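Local structure of uncharacterized ParM protein (Staphylococcus aureus, 3JS6) at residues A161-L167 with I198-Q202; F221-I225 with E265-Q270. The protein is an actin-like plasmid segregation protein that forms filaments, probably in a nucleotide-dependent way, and so probably helps partition plasmid DNA between daughter cells. One frame throughout, in Å; residues are numbered along the deposited sequence.

Contact 1. Residues A161-L167 with I198-Q202; sequences AQPMGTL and IDTYQ
Leu167 lays its CD1 methyl over one face of the Tyr201 ring, a CH-pi contact 3.6 Å from the ring centroid and 21° off the normal. This is the tight part: the methyl is displaced toward the rim on the CG-CD1 side, 3.4 Å from Tyr201 CD1, and the Leu167 side chain also touches Tyr186, Val188 and Ile295 of the sheet. The ring gets there because Tyr201 CG stands opposite the carbonyl carbon (chi1 -76°), aimed from the strand at the first turns of helix 162-169. That helix follows directly on strand 148-161 of the N-terminal domain, while strand 196-202 belongs to the five-stranded sheet of the second domain, a placement consistent with the interdomain helix of the actin fold. Pro163 meets two strand residues, its CG 3.2 Å from Asp199 OD2 and its CB 4.1 Å from Tyr201 CE1; Asp199 OD1 forms a salt bridge with Arg206. The looser side is made by Met164 and Ala161, both partly exposed. Selenomethionine Met164 bends at chi2 to bring CE 3.9 Å from Tyr201 CE2, SE standing obliquely 5.2 Å from the ring centroid in a Met-aromatic contact, and Ala161 CB only brushes Tyr201 OH at 3.9 Å.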
loop_
_atom_site.group_PDB
_atom_site.type_symbol
_atom_site.label_atom_id
_atom_site.label_comp_id
_atom_site.label_asym_id
_atom_site.label_seq_id
_atom_site.Cartn_x
_atom_site.Cartn_y
_atom_site.Cartn_z
ATOM N N ALA A 161 -6.993 9.708 -2.685
ATOM C CA ALA A 161 -5.827 9.504 -3.562
ATOM C C ALA A 161 -4.729 8.888 -2.690
ATOM O O ALA A 161 -4.533 9.305 -1.549
ATOM C CB ALA A 161 -5.359 10.844 -4.141
ATOM N N GLN A 162 -3.992 7.919 -3.214
ATOM C CA GLN A 162 -2.974 7.232 -2.413
ATOM C C GLN A 162 -1.965 8.079 -1.651
ATOM O O GLN A 162 -1.682 7.800 -0.476
ATOM C CB GLN A 162 -2.225 6.218 -3.272
ATOM C CG GLN A 162 -3.125 5.456 -4.189
ATOM C CD GLN A 162 -2.462 4.224 -4.747
ATOM O OE1 GLN A 162 -1.302 4.263 -5.185
ATOM N NE2 GLN A 162 -3.194 3.117 -4.742
ATOM N N PRO A 163 -1.389 9.108 -2.304
ATOM C CA PRO A 163 -0.413 9.942 -1.593
ATOM C C PRO A 163 -1.034 10.614 -0.376
ATOM O O PRO A 163 -0.317 11.006 0.539
ATOM C CB PRO A 163 0.025 10.972 -2.650
ATOM C CG PRO A 163 -0.203 10.255 -3.951
ATOM C CD PRO A 163 -1.527 9.534 -3.710
HETATM N N MSE A 164 -2.362 10.756 -0.372
HETATM C CA MSE A 164 -3.038 11.408 0.759
HETATM C C MSE A 164 -2.953 10.579 2.041
HETATM O O MSE A 164 -2.919 11.129 3.146
HETATM C CB MSE A 164 -4.512 11.676 0.447
HETATM C CG MSE A 164 -4.915 13.145 0.501
HETATM SE SE MSE A 164 -4.312 14.161 2.074
HETATM C CE MSE A 164 -4.968 15.901 1.494
ATOM N N GLY A 165 -2.938 9.258 1.895
ATOM C CA GLY A 165 -2.849 8.409 3.063
ATOM C C GLY A 165 -1.536 8.684 3.759
ATOM O O GLY A 165 -1.466 8.796 4.975
ATOM N N THR A 166 -0.486 8.798 2.961
ATOM C CA THR A 166 0.848 9.072 3.464
ATOM C C THR A 166 0.889 10.433 4.164
ATOM O O THR A 166 1.370 10.541 5.277
ATOM C CB THR A 166 1.860 9.014 2.294
ATOM O OG1 THR A 166 1.883 7.676 1.772
ATOM C CG2 THR A 166 3.260 9.382 2.755
ATOM N N LEU A 167 0.391 11.476 3.509
ATOM C CA LEU A 167 0.371 12.800 4.135
ATOM C C LEU A 167 -0.373 12.791 5.481
ATOM O O LEU A 167 0.067 13.407 6.462
ATOM C CB LEU A 167 -0.292 13.810 3.192
ATOM C CG LEU A 167 0.633 14.324 2.100
ATOM C CD1 LEU A 167 -0.142 15.136 1.082
ATOM C CD2 LEU A 167 1.723 15.152 2.729
ATOM N N ILE A 198 6.604 11.942 -7.329
ATOM C CA ILE A 198 6.487 13.141 -6.506
ATOM C C ILE A 198 5.079 13.686 -6.685
ATOM O O ILE A 198 4.634 13.912 -7.817
ATOM C CB ILE A 198 7.484 14.238 -6.907
ATOM C CG1 ILE A 198 8.914 13.847 -6.505
ATOM C CG2 ILE A 198 7.107 15.557 -6.215
ATOM C CD1 ILE A 198 9.470 12.591 -7.180
ATOM N N ASP A 199 4.373 13.867 -5.566
ATOM C CA ASP A 199 3.023 14.402 -5.556
ATOM C C ASP A 199 3.054 15.596 -4.631
ATOM O O ASP A 199 3.419 15.479 -3.456
ATOM C CB ASP A 199 2.021 13.361 -5.030
ATOM C CG ASP A 199 1.664 12.335 -6.081
ATOM O OD1 ASP A 199 0.940 12.680 -7.028
ATOM O OD2 ASP A 199 2.132 11.188 -5.980
ATOM N N THR A 200 2.659 16.740 -5.164
ATOM C CA THR A 200 2.676 17.982 -4.404
ATOM C C THR A 200 1.282 18.466 -4.039
ATOM O O THR A 200 0.354 18.411 -4.841
ATOM C CB THR A 200 3.449 19.039 -5.193
ATOM O OG1 THR A 200 4.825 18.628 -5.267
ATOM C CG2 THR A 200 3.370 20.395 -4.538
ATOM N N TYR A 201 1.151 18.917 -2.802
ATOM C CA TYR A 201 -0.111 19.388 -2.262
ATOM C C TYR A 201 0.033 20.801 -1.732
ATOM O O TYR A 201 1.034 21.140 -1.110
ATOM C CB TYR A 201 -0.558 18.457 -1.116
ATOM C CG TYR A 201 -1.131 17.135 -1.575
ATOM C CD1 TYR A 201 -0.328 16.148 -2.149
ATOM C CD2 TYR A 201 -2.500 16.898 -1.488
ATOM C CE1 TYR A 201 -0.889 14.951 -2.633
ATOM C CE2 TYR A 201 -3.065 15.726 -1.961
ATOM C CZ TYR A 201 -2.261 14.757 -2.538
ATOM O OH TYR A 201 -2.859 13.617 -3.038
ATOM N N GLN A 202 -0.976 21.623 -1.972
ATOM C CA GLN A 202 -0.983 22.993 -1.482
ATOM C C GLN A 202 -2.372 23.223 -0.892
ATOM O O GLN A 202 -3.398 23.007 -1.563
ATOM C CB GLN A 202 -0.722 23.978 -2.623
ATOM C CG GLN A 202 -0.890 25.450 -2.224
ATOM C CD GLN A 202 0.354 26.048 -1.592
ATOM O OE1 GLN A 202 1.383 26.184 -2.245
ATOM N NE2 GLN A 202 0.259 26.409 -0.315
#

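Contact 2. Residues F221-I225 with E265-Q270; sequences FYKRI and EFYKEQ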
loop_
_atom_site.group_PDB
_atom_site.type_symbol
_atom_site.label_atom_id
_atom_site.label_comp_id
_atom_site.label_asym_id
_atom_site.label_seq_id
_atom_site.Cartn_x
_atom_site.Cartn_y
_atom_site.Cartn_z
ATOM N N PHE A 221 18.334 1.233 -9.519
ATOM C CA PHE A 221 19.425 1.630 -8.634
ATOM C C PHE A 221 20.399 0.468 -8.426
ATOM O O PHE A 221 21.578 0.557 -8.775
ATOM C CB PHE A 221 18.860 2.069 -7.274
ATOM C CG PHE A 221 19.895 2.635 -6.327
ATOM C CD1 PHE A 221 20.618 3.777 -6.666
ATOM C CD2 PHE A 221 20.113 2.046 -5.085
ATOM C CE1 PHE A 221 21.539 4.329 -5.779
ATOM C CE2 PHE A 221 21.034 2.587 -4.184
ATOM C CZ PHE A 221 21.749 3.732 -4.532
ATOM N N TYR A 222 19.879 -0.612 -7.852
ATOM C CA TYR A 222 20.655 -1.800 -7.552
ATOM C C TYR A 222 21.277 -2.415 -8.800
ATOM O O TYR A 222 22.346 -3.027 -8.731
ATOM C CB TYR A 222 19.778 -2.843 -6.837
ATOM C CG TYR A 222 19.382 -2.475 -5.418
ATOM C CD1 TYR A 222 18.123 -1.959 -5.136
ATOM C CD2 TYR A 222 20.268 -2.661 -4.353
ATOM C CE1 TYR A 222 17.747 -1.638 -3.823
ATOM C CE2 TYR A 222 19.905 -2.342 -3.039
ATOM C CZ TYR A 222 18.641 -1.833 -2.783
ATOM O OH TYR A 222 18.264 -1.526 -1.493
ATOM N N LYS A 223 20.605 -2.259 -9.935
ATOM C CA LYS A 223 21.115 -2.795 -11.193
ATOM C C LYS A 223 22.300 -1.975 -11.664
ATOM O O LYS A 223 23.324 -2.519 -12.080
ATOM C CB LYS A 223 20.018 -2.781 -12.263
ATOM C CG LYS A 223 19.380 -4.142 -12.510
ATOM C CD LYS A 223 20.035 -4.876 -13.686
ATOM C CE LYS A 223 21.543 -5.105 -13.499
ATOM N NZ LYS A 223 21.889 -6.007 -12.360
ATOM N N ARG A 224 22.157 -0.656 -11.593
ATOM C CA ARG A 224 23.215 0.244 -12.015
ATOM C C ARG A 224 24.437 0.046 -11.112
ATOM O O ARG A 224 25.571 0.260 -11.534
ATOM C CB ARG A 224 22.719 1.690 -11.949
ATOM C CG ARG A 224 23.598 2.698 -12.671
ATOM C CD ARG A 224 23.159 4.127 -12.361
ATOM N NE ARG A 224 21.823 4.415 -12.873
ATOM C CZ ARG A 224 21.565 4.823 -14.113
ATOM N NH1 ARG A 224 22.560 4.997 -14.978
ATOM N NH2 ARG A 224 20.311 5.055 -14.490
ATOM N N ILE A 225 24.209 -0.373 -9.870
ATOM C CA ILE A 225 25.314 -0.604 -8.941
ATOM C C ILE A 225 25.980 -1.945 -9.247
ATOM O O ILE A 225 27.203 -2.017 -9.399
ATOM C CB ILE A 225 24.832 -0.581 -7.462
ATOM C CG1 ILE A 225 24.599 0.868 -7.018
ATOM C CG2 ILE A 225 25.860 -1.250 -6.553
ATOM C CD1 ILE A 225 24.010 0.991 -5.637
ATOM N N GLU A 265 30.708 2.503 -4.982
ATOM C CA GLU A 265 29.727 2.471 -6.047
ATOM C C GLU A 265 28.418 3.042 -5.527
ATOM O O GLU A 265 27.873 3.993 -6.098
ATOM C CB GLU A 265 29.513 1.034 -6.533
ATOM C CG GLU A 265 30.620 0.491 -7.449
ATOM C CD GLU A 265 31.856 0.015 -6.696
ATOM O OE1 GLU A 265 32.513 0.834 -6.013
ATOM O OE2 GLU A 265 32.171 -1.191 -6.790
ATOM N N PHE A 266 27.932 2.462 -4.433
ATOM C CA PHE A 266 26.691 2.900 -3.818
ATOM C C PHE A 266 26.604 4.416 -3.779
ATOM O O PHE A 266 25.756 5.007 -4.441
ATOM C CB PHE A 266 26.575 2.348 -2.399
ATOM C CG PHE A 266 25.283 2.694 -1.729
ATOM C CD1 PHE A 266 24.189 1.843 -1.824
ATOM C CD2 PHE A 266 25.151 3.890 -1.027
ATOM C CE1 PHE A 266 22.982 2.179 -1.231
ATOM C CE2 PHE A 266 23.949 4.237 -0.433
ATOM C CZ PHE A 266 22.862 3.379 -0.534
ATOM N N TYR A 267 27.494 5.046 -3.019
ATOM C CA TYR A 267 27.488 6.496 -2.887
ATOM C C TYR A 267 27.513 7.230 -4.215
ATOM O O TYR A 267 27.008 8.348 -4.317
ATOM C CB TYR A 267 28.659 6.973 -2.026
ATOM C CG TYR A 267 28.580 6.561 -0.568
ATOM C CD1 TYR A 267 29.330 7.227 0.405
ATOM C CD2 TYR A 267 27.782 5.496 -0.165
ATOM C CE1 TYR A 267 29.283 6.837 1.743
ATOM C CE2 TYR A 267 27.728 5.096 1.167
ATOM C CZ TYR A 267 28.480 5.767 2.114
ATOM O OH TYR A 267 28.442 5.348 3.425
ATOM N N LYS A 268 28.095 6.609 -5.234
ATOM C CA LYS A 268 28.171 7.243 -6.549
ATOM C C LYS A 268 26.832 7.195 -7.270
ATOM O O LYS A 268 26.362 8.204 -7.798
ATOM C CB LYS A 268 29.261 6.574 -7.393
ATOM C CG LYS A 268 30.566 7.383 -7.517
ATOM C CD LYS A 268 30.916 8.195 -6.260
ATOM C CE LYS A 268 30.240 9.577 -6.269
ATOM N NZ LYS A 268 30.601 10.425 -5.088
ATOM N N GLU A 269 26.219 6.020 -7.291
ATOM C CA GLU A 269 24.927 5.872 -7.932
ATOM C C GLU A 269 23.909 6.752 -7.199
ATOM O O GLU A 269 23.183 7.527 -7.818
ATOM C CB GLU A 269 24.486 4.412 -7.876
ATOM C CG GLU A 269 24.176 3.787 -9.233
ATOM C CD GLU A 269 25.406 3.643 -10.126
ATOM O OE1 GLU A 269 25.944 4.673 -10.591
ATOM O OE2 GLU A 269 25.840 2.494 -10.360
ATOM N N GLN A 270 23.867 6.639 -5.873
ATOM C CA GLN A 270 22.922 7.418 -5.079
ATOM C C GLN A 270 23.189 8.922 -5.192
ATOM O O GLN A 270 22.273 9.734 -5.116
ATOM C CB GLN A 270 22.977 6.990 -3.606
ATOM C CG GLN A 270 24.033 7.726 -2.787
ATOM C CD GLN A 270 23.468 8.348 -1.516
ATOM O OE1 GLN A 270 23.978 9.366 -1.033
ATOM N NE2 GLN A 270 22.420 7.739 -0.966
#
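Glu265 opens the contact at the nearest backbone approach, its CB meeting CG2 of Ile225 at 4.3 Å while its carboxylate leads away from the partner. Helices 218-228 and 263-284 form a two-helix packing here, the short segments crossing at 129° with their axes 9.7 Å apart, in a small helical subdomain on the second domain of the actin-like fold that probably corresponds to subdomain IIB. Phe266 comes next and takes the aromatic contact. Phe221 turns an edge to its face, offset, with planes 82° apart and Phe221 CZ lying off-centre above the Phe266 ring. Ile225 CD1 approaches Phe266 obliquely and also covers one face of Phe221, so the three side chains interlock; Ile303 of helix 301-311 touches both rings, and His304 makes an edge-to-face contact with Phe221. One turn on, Glu269 is buried against Phe221, Arg224 and Ile225, with His228 also touching it. Its CB touches Ile225 CG1 at 3.6 Å, and the chain then bends at chi2 and crosses the Arg224 stem at a slant. There the contact is made by the aliphatic part of the arginine, not its charge: Arg224 extends through CG and CD across the carboxylate and turns at chi3, leaving NE 4.7 Å from Glu269 OE1. The two opposite charges may still attract weakly through this gap, with the guanidinium and carboxylate planes 70° apart. At Gln270 the amide is directed away, OE1 bonding to Ser307 of helix 301-311, and the backbone and the base of the side chain do the touching: Gln270 N lies in the plane of the Phe221 ring at its edge, 3.3 Å from CE1, and Gln270 CB rests 3.6 Å from Phe221 CZ.

Overall arrangement
The chain first builds the N-terminal domain and leaves it through strand 148-161 and helix 162-169. Contact 1 closes a loop of 30 residues, including the hairpin 172-177 and strand 185-191, and ties that helix to the second domain's sheet. Strand 205-214 then carries the chain outward to helix 218-228, where contact 2 closes a loop of 39 residues holding helix 240-244 and two unmodelled gaps. The two contacts stand in series, neither nested nor crossed, with centres 27 Å apart. Helix 263-284 runs back toward the sheet, whose strand 293-297 reaches contact 1.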